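Local coordinates for protein aminotransferase AspB (Helicobacter pylori 26695, PDB 3EZS) that probably acts as a pyridoxal 5'-phosphate-dependent transaminase of the class I and II aminotransferase family, at residues Lys139-Asp142 and Phe143-Ser146; Arg286-Tyr289 and Ala290-Lys294; Val316-Gly319 and Glu320-Ala323. All coordinates share one frame; numbering follows the deposited sequence.

Overall arrangement
Three local contacts illustrate how short sequence separations shape one chain: a turn in contact 1, a helix interior in contact 2 and a helix start in contact 3. Contact 1 follows strand 131-136 at the edge of the seven-stranded sheet, whose strand order matches the large domain of fold type I enzymes. Contact 3 follows strand 311-315 of the small antiparallel sheet, and contact 2 lies on helix 280-299, after contact 1 and before contact 3 in the chain. The centres of contacts 1 and 3 are about 21 Å apart, their nearest atoms about 8 Å. Contact 2 is centred about 25 Å from each, with nearest atoms about 14 Å from contact 1 and 16 Å from contact 3.

Contact 1 (Lys139-Asp142 and Phe143-Ser146); sequences KEND and FTPS
Lys139 meets the Phe143 ring through its backbone end: Lys139 N stands over one face, toward the rim, 3.6 Å from Phe143 CE1. Its CB adds an apolar touch at 3.9 Å from Phe143 CZ, while the rest of the lysine chain runs extended away from the turn. The carbonyl of Lys139 accepts from Asp142 N, an i to i+3 bond of the 3-10 kind that leads into the turn.

Asn141 carries most of the polar contact. Its CG sits between its own backbone N and carbonyl carbon (chi1 71°), which brings the amide alongside the backbone of Thr144 and lets it bond there twice, much as a neighbouring peptide would. Asn141 ND2 donates to Thr144 O at 2.8 Å, only moderately tilted from the planes of both groups. Thr144 N in turn donates to Asn141 OD1 at 3.1 Å; this bond is straight at the hydrogen (165°), but the donor stands well above the carbonyl plane. The backbone joins in as well, since Asn141 O accepts a hydrogen bond from Thr144 OG1 at 2.7 Å. Three bonds therefore tie Asn141 to Thr144.

Asp142 contributes its carbonyl, which is bonded to Arg169 NE; Arg169 NH2 also reaches Thr144 OG1, so one guanidinium bonds to the turn at two points. Phe143 is buried against Thr167, Tyr306 and Tyr349.

With left-handed backbone angles at both Asp142 and Phe143, and Asn141 and Thr144 as its ends, the bend is a beta turn close to type III', set in the connection between strand 131-136 and helix 149-154.

Contact 2 (Arg286-Tyr289 and Ala290-Lys294); sequences RNIY and ANNLK
Tyr289 and Asn292 set a ring beside an amide, both side chains pointing the same way with their planes 80° apart. Asn292 ND2 approaches the ring obliquely, 4.1 Å from Tyr289 CD1. The guanidinium of Arg286 is met in the same slanting fashion by the methyl group of Ala290, with Arg286 NH1 3.9 Å from Ala290 CB. Farther round the helix, in one of the two conformers of Asn287, its amide stands tentatively at 81° to that of Asn291.

Beneath these groups the backbone follows the alpha-helical rule of four-residue spacing. Ala290 N donates to Arg286 O at 2.7 Å, and equivalent bonds join Asn291 to Asn287, Asn292 to Ile288 and Leu293 to Tyr289.

Asn292 is a buried amide. Its CG lies beside its own backbone N (chi1 -67°), so the amide leans back over the preceding turn and ND2 comes to 4.0 Å from Ile288 CG2. Its oxygen faces another acceptor, Asn292 OD1 being 3.1 Å from Ile288 O, yet its polar needs are met beyond the helix: Thr358 OG1 bonds OD1, while Leu354 O and Tyr356 O receive ND2. The two carbonyl acceptors at ND2 fix which way round the amide lies, and Thr358 OG1 is consistent with that.

Arg286 NH1 bonds to Tyr200 O and NH2 forms a salt bridge with Glu283, while Lys294 NZ forms one with Glu201. Tyr289 meets Phe310, just ahead of strand 311-315, and Ile288, Asn291 and Asn292 pack helix 280-299 against the start of helix 358-372.

Contact 3 (Val316-Gly319 and Glu320-Ala323); sequences VQNG and ENFA
Glu320 packs its CB against the side-chain oxygen of Asn318, with Glu320 CB 3.6 Å from Asn318 OD1, and then sends its carboxylate away from the preceding segment. A water links the two side chains, accepting from Asn318 ND2 at 2.9 Å and donating to Glu320 OE1 at 3.0 Å. The other carboxylate oxygen, OE2, bonds to Tyr339 OH, so both oxygens have partners. Placed in the first turn of a helix, this acid could be mildly favoured in its charged form by the nearby helix N-terminus.

Asn321 supplies the backbone N-H that defines the cap. Asn321 N donates to Asn318 OD1 at 2.9 Å along a nearly straight path (165°), moderately tilted from the carbonyl plane. Asn318 is thus the N-cap, and the torsion that turns its CG anti to the backbone N (chi1 -179°) sets OD1 over the first turn. The two asparagine amides stand 59° apart, with Asn321 CG 3.2 Å from Asn318 OD1.

Phe322 joins the cap to an apolar contact. Its N donates to Asn318 O at 2.9 Å, the first backbone bond of the helix, while its ring lies flat beneath Val316: Val316 CG1 stands 3.5 Å from the centroid of the Phe322 ring and almost on its normal, a CH-pi contact over the face. The valine and phenylalanine side chains cross at about a right angle.

Ala323 continues the helical pattern by donating from its N to Gly319 O.

The turn joins the end of strand 311-315 to the start of helix 319-330. Around it, Phe322 packs on Ile368 and Tyr371 of helix 358-372, Ala323 and Glu320 touch Leu15 of helix 8-16, and backbone hydrogen bonds between Val316 and Asp348 and between Gly319 and Ala347 hold the helix start beside the segment leading into strand 349-353.

Contact 1 (Lys139-Asp142 and Phe143-Ser146)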
loop_
_atom_site.group_PDB
_atom_site.type_symbol
_atom_site.label_atom_id
_atom_site.label_comp_id
_atom_site.label_asym_id
_atom_site.label_seq_id
_atom_site.Cartn_x
_atom_site.Cartn_y
_atom_site.Cartn_z
ATOM N N LYS A 139 -28.789 -22.215 -0.314
ATOM C CA LYS A 139 -30.055 -22.259 0.427
ATOM C C LYS A 139 -30.304 -23.577 1.175
ATOM O O LYS A 139 -31.065 -23.599 2.139
ATOM C CB LYS A 139 -31.233 -21.993 -0.524
ATOM C CG LYS A 139 -31.432 -23.049 -1.599
ATOM C CD LYS A 139 -32.446 -22.609 -2.622
ATOM C CE LYS A 139 -32.642 -23.654 -3.705
ATOM N NZ LYS A 139 -33.753 -23.254 -4.623
ATOM N N GLU A 140 -29.671 -24.658 0.718
ATOM C CA GLU A 140 -29.841 -25.990 1.301
ATOM C C GLU A 140 -29.538 -26.053 2.806
ATOM O O GLU A 140 -30.092 -26.886 3.490
ATOM C CB GLU A 140 -29.037 -27.053 0.525
ATOM C CG GLU A 140 -29.638 -27.430 -0.838
ATOM C CD GLU A 140 -29.487 -26.363 -1.937
ATOM O OE1 GLU A 140 -28.524 -25.567 -1.888
ATOM O OE2 GLU A 140 -30.324 -26.343 -2.871
ATOM N N ASN A 141 -28.656 -25.195 3.322
ATOM C CA ASN A 141 -28.446 -25.153 4.763
ATOM C C ASN A 141 -28.483 -23.718 5.302
ATOM O O ASN A 141 -27.776 -23.400 6.262
ATOM C CB ASN A 141 -27.150 -25.876 5.163
ATOM C CG ASN A 141 -25.903 -25.122 4.757
ATOM O OD1 ASN A 141 -25.956 -24.168 3.959
ATOM N ND2 ASN A 141 -24.766 -25.527 5.332
ATOM N N ASP A 142 -29.320 -22.884 4.684
ATOM C CA ASP A 142 -29.467 -21.487 5.055
ATOM C C ASP A 142 -28.124 -20.769 5.022
ATOM O O ASP A 142 -27.711 -20.132 5.992
ATOM C CB ASP A 142 -30.185 -21.353 6.410
ATOM C CG ASP A 142 -31.607 -21.882 6.362
ATOM O OD1 ASP A 142 -32.186 -21.924 5.259
ATOM O OD2 ASP A 142 -32.150 -22.260 7.417
ATOM N N PHE A 143 -27.459 -20.894 3.867
ATOM C CA PHE A 143 -26.167 -20.260 3.567
ATOM C C PHE A 143 -25.154 -20.327 4.715
ATOM O O PHE A 143 -24.561 -19.323 5.105
ATOM C CB PHE A 143 -26.403 -18.813 3.092
ATOM C CG PHE A 143 -27.415 -18.709 1.968
ATOM C CD1 PHE A 143 -27.022 -18.798 0.647
ATOM C CD2 PHE A 143 -28.769 -18.585 2.245
ATOM C CE1 PHE A 143 -27.954 -18.745 -0.382
ATOM C CE2 PHE A 143 -29.706 -18.530 1.221
ATOM C CZ PHE A 143 -29.295 -18.610 -0.098
ATOM N N THR A 144 -24.942 -21.540 5.226
ATOM C CA THR A 144 -24.028 -21.766 6.329
ATOM C C THR A 144 -22.727 -22.461 5.865
ATOM O O THR A 144 -22.765 -23.545 5.283
ATOM C CB THR A 144 -24.689 -22.614 7.389
ATOM O OG1 THR A 144 -25.957 -22.043 7.717
ATOM C CG2 THR A 144 -23.803 -22.722 8.650
ATOM N N PRO A 145 -21.572 -21.847 6.148
ATOM C CA PRO A 145 -20.339 -22.486 5.762
ATOM C C PRO A 145 -19.917 -23.550 6.771
ATOM O O PRO A 145 -20.141 -23.371 7.977
ATOM C CB PRO A 145 -19.331 -21.342 5.794
ATOM C CG PRO A 145 -19.809 -20.472 6.879
ATOM C CD PRO A 145 -21.330 -20.577 6.866
ATOM N N SER A 146 -19.323 -24.641 6.285
ATOM C CA SER A 146 -18.744 -25.642 7.187
ATOM C C SER A 146 -17.574 -26.387 6.550
ATOM O O SER A 146 -17.340 -26.304 5.358
ATOM C CB SER A 146 -19.789 -26.635 7.686
ATOM O OG SER A 146 -20.290 -27.424 6.639
#

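Contact 2 (Arg286-Tyr289 and Ala290-Lys294)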
loop_
_atom_site.group_PDB
_atom_site.type_symbol
_atom_site.label_atom_id
_atom_site.label_comp_id
_atom_site.label_asym_id
_atom_site.label_seq_id
_atom_site.Cartn_x
_atom_site.Cartn_y
_atom_site.Cartn_z
ATOM N N ARG A 286 -26.392 4.401 7.817
ATOM C CA ARG A 286 -26.954 3.087 8.167
ATOM C C ARG A 286 -28.469 3.095 8.024
ATOM O O ARG A 286 -29.061 2.130 7.561
ATOM C CB ARG A 286 -26.613 2.692 9.601
ATOM C CG ARG A 286 -26.979 1.224 9.911
ATOM C CD ARG A 286 -26.949 0.883 11.392
ATOM N NE ARG A 286 -27.971 1.617 12.155
ATOM C CZ ARG A 286 -29.289 1.357 12.140
ATOM N NH1 ARG A 286 -29.805 0.392 11.393
ATOM N NH2 ARG A 286 -30.123 2.097 12.867
ATOM N N ASN A 287 -29.089 4.179 8.454
ATOM C CA ASN A 287 -30.521 4.280 8.355
ATOM C C ASN A 287 -31.018 4.180 6.910
ATOM O O ASN A 287 -32.049 3.594 6.673
ATOM C CB ASN A 287 -31.015 5.570 8.972
ATOM C CG ASN A 287 -32.495 5.591 9.069
ATOM O OD1 ASN A 287 -33.152 6.335 8.350
ATOM N ND2 ASN A 287 -33.048 4.697 9.891
ATOM N N ILE A 288 -30.267 4.739 5.964
ATOM C CA ILE A 288 -30.630 4.662 4.552
ATOM C C ILE A 288 -30.535 3.208 4.091
ATOM O O ILE A 288 -31.449 2.698 3.453
ATOM C CB ILE A 288 -29.735 5.540 3.648
ATOM C CG1 ILE A 288 -29.916 7.028 3.952
ATOM C CG2 ILE A 288 -30.075 5.332 2.169
ATOM C CD1 ILE A 288 -28.866 7.897 3.224
ATOM N N TYR A 289 -29.441 2.538 4.431
ATOM C CA TYR A 289 -29.296 1.133 4.062
ATOM C C TYR A 289 -30.322 0.254 4.786
ATOM O O TYR A 289 -30.767 -0.740 4.229
ATOM C CB TYR A 289 -27.886 0.612 4.328
ATOM C CG TYR A 289 -26.784 1.351 3.590
ATOM C CD1 TYR A 289 -26.816 1.496 2.214
ATOM C CD2 TYR A 289 -25.695 1.873 4.281
ATOM C CE1 TYR A 289 -25.796 2.176 1.533
ATOM C CE2 TYR A 289 -24.674 2.546 3.620
ATOM C CZ TYR A 289 -24.731 2.694 2.251
ATOM O OH TYR A 289 -23.716 3.348 1.616
ATOM N N ALA A 290 -30.690 0.629 6.015
ATOM C CA ALA A 290 -31.712 -0.084 6.782
ATOM C C ALA A 290 -33.019 -0.033 6.029
ATOM O O ALA A 290 -33.656 -1.068 5.832
ATOM C CB ALA A 290 -31.894 0.540 8.160
ATOM N N ASN A 291 -33.399 1.173 5.607
ATOM C CA ASN A 291 -34.631 1.385 4.829
ATOM C C ASN A 291 -34.613 0.772 3.437
ATOM O O ASN A 291 -35.675 0.408 2.916
ATOM C CB ASN A 291 -34.982 2.868 4.754
ATOM C CG ASN A 291 -35.420 3.436 6.105
ATOM O OD1 ASN A 291 -36.006 2.725 6.922
ATOM N ND2 ASN A 291 -35.180 4.728 6.319
ATOM N N ASN A 292 -33.430 0.657 2.830
ATOM C CA ASN A 292 -33.310 -0.013 1.523
ATOM C C ASN A 292 -33.661 -1.494 1.649
ATOM O O ASN A 292 -34.457 -2.006 0.861
ATOM C CB ASN A 292 -31.907 0.162 0.912
ATOM C CG ASN A 292 -31.604 1.598 0.537
ATOM O OD1 ASN A 292 -32.495 2.447 0.561
ATOM N ND2 ASN A 292 -30.352 1.879 0.171
ATOM N N LEU A 293 -33.092 -2.169 2.655
ATOM C CA LEU A 293 -33.380 -3.590 2.899
ATOM C C LEU A 293 -34.859 -3.826 3.216
ATOM O O LEU A 293 -35.438 -4.805 2.748
ATOM C CB LEU A 293 -32.539 -4.148 4.064
ATOM C CG LEU A 293 -31.024 -4.256 3.964
ATOM C CD1 LEU A 293 -30.427 -4.806 5.283
ATOM C CD2 LEU A 293 -30.614 -5.135 2.775
ATOM N N LYS A 294 -35.457 -2.943 4.021
ATOM C CA LYS A 294 -36.885 -3.033 4.346
ATOM C C LYS A 294 -37.751 -2.921 3.115
ATOM O O LYS A 294 -38.714 -3.677 2.959
ATOM C CB LYS A 294 -37.312 -1.924 5.327
ATOM C CG LYS A 294 -36.743 -2.081 6.719
ATOM C CD LYS A 294 -37.239 -0.989 7.680
ATOM C CE LYS A 294 -36.560 -1.116 9.040
ATOM N NZ LYS A 294 -36.713 -2.462 9.639
#

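Contact 3 (Val316-Gly319 and Glu320-Ala323)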
loop_
_atom_site.group_PDB
_atom_site.type_symbol
_atom_site.label_atom_id
_atom_site.label_comp_id
_atom_site.label_asym_id
_atom_site.label_seq_id
_atom_site.Cartn_x
_atom_site.Cartn_y
_atom_site.Cartn_z
ATOM N N VAL A 316 -33.236 -16.204 -9.175
ATOM C CA VAL A 316 -33.783 -16.052 -10.536
ATOM C C VAL A 316 -33.538 -17.403 -11.202
ATOM O O VAL A 316 -32.853 -18.259 -10.635
ATOM C CB VAL A 316 -33.110 -14.882 -11.295
ATOM C CG1 VAL A 316 -33.452 -13.566 -10.624
ATOM C CG2 VAL A 316 -31.595 -15.063 -11.343
ATOM N N GLN A 317 -34.094 -17.650 -12.370
ATOM C CA GLN A 317 -33.847 -18.965 -12.982
ATOM C C GLN A 317 -32.344 -19.083 -13.314
ATOM O O GLN A 317 -31.658 -19.994 -12.829
ATOM C CB GLN A 317 -34.751 -19.190 -14.192
ATOM C CG GLN A 317 -36.244 -19.295 -13.819
ATOM N N ASN A 318 -31.839 -18.134 -14.094
ATOM C CA ASN A 318 -30.431 -18.079 -14.458
ATOM C C ASN A 318 -29.985 -16.626 -14.305
ATOM O O ASN A 318 -30.552 -15.731 -14.944
ATOM C CB ASN A 318 -30.253 -18.552 -15.908
ATOM C CG ASN A 318 -28.803 -18.539 -16.359
ATOM O OD1 ASN A 318 -28.395 -17.669 -17.118
ATOM N ND2 ASN A 318 -28.008 -19.478 -15.861
ATOM N N GLY A 319 -28.985 -16.386 -13.467
ATOM C CA GLY A 319 -28.491 -15.024 -13.221
ATOM C C GLY A 319 -28.018 -14.266 -14.456
ATOM O O GLY A 319 -28.346 -13.072 -14.637
ATOM N N GLU A 320 -27.243 -14.948 -15.302
ATOM C CA GLU A 320 -26.712 -14.337 -16.521
ATOM C C GLU A 320 -27.825 -13.900 -17.459
ATOM O O GLU A 320 -27.860 -12.757 -17.910
ATOM C CB GLU A 320 -25.751 -15.288 -17.245
ATOM C CG GLU A 320 -24.343 -15.405 -16.622
ATOM C CD GLU A 320 -23.371 -16.105 -17.581
ATOM O OE1 GLU A 320 -23.575 -17.309 -17.874
ATOM O OE2 GLU A 320 -22.413 -15.440 -18.052
ATOM N N ASN A 321 -28.741 -14.818 -17.740
ATOM C CA ASN A 321 -29.882 -14.521 -18.577
ATOM C C ASN A 321 -30.801 -13.437 -18.023
ATOM O O ASN A 321 -31.325 -12.621 -18.795
ATOM C CB ASN A 321 -30.686 -15.796 -18.838
ATOM C CG ASN A 321 -29.953 -16.766 -19.752
ATOM O OD1 ASN A 321 -28.904 -16.438 -20.323
ATOM N ND2 ASN A 321 -30.508 -17.955 -19.908
ATOM N N PHE A 322 -31.005 -13.439 -16.707
ATOM C CA PHE A 322 -31.849 -12.443 -16.056
ATOM C C PHE A 322 -31.197 -11.067 -16.174
ATOM O O PHE A 322 -31.872 -10.081 -16.421
ATOM C CB PHE A 322 -32.070 -12.815 -14.580
ATOM C CG PHE A 322 -33.063 -11.939 -13.858
ATOM C CD1 PHE A 322 -34.415 -12.213 -13.911
ATOM C CD2 PHE A 322 -32.641 -10.865 -13.094
ATOM C CE1 PHE A 322 -35.335 -11.408 -13.241
ATOM C CE2 PHE A 322 -33.545 -10.075 -12.408
ATOM C CZ PHE A 322 -34.906 -10.340 -12.496
ATOM N N ALA A 323 -29.880 -11.015 -15.995
ATOM C CA ALA A 323 -29.141 -9.751 -16.103
ATOM C C ALA A 323 -29.285 -9.161 -17.499
ATOM O O ALA A 323 -29.497 -7.966 -17.616
ATOM C CB ALA A 323 -27.650 -9.924 -15.752
HETATM O O HOH W 1 -25.202 -19.031 -16.105
#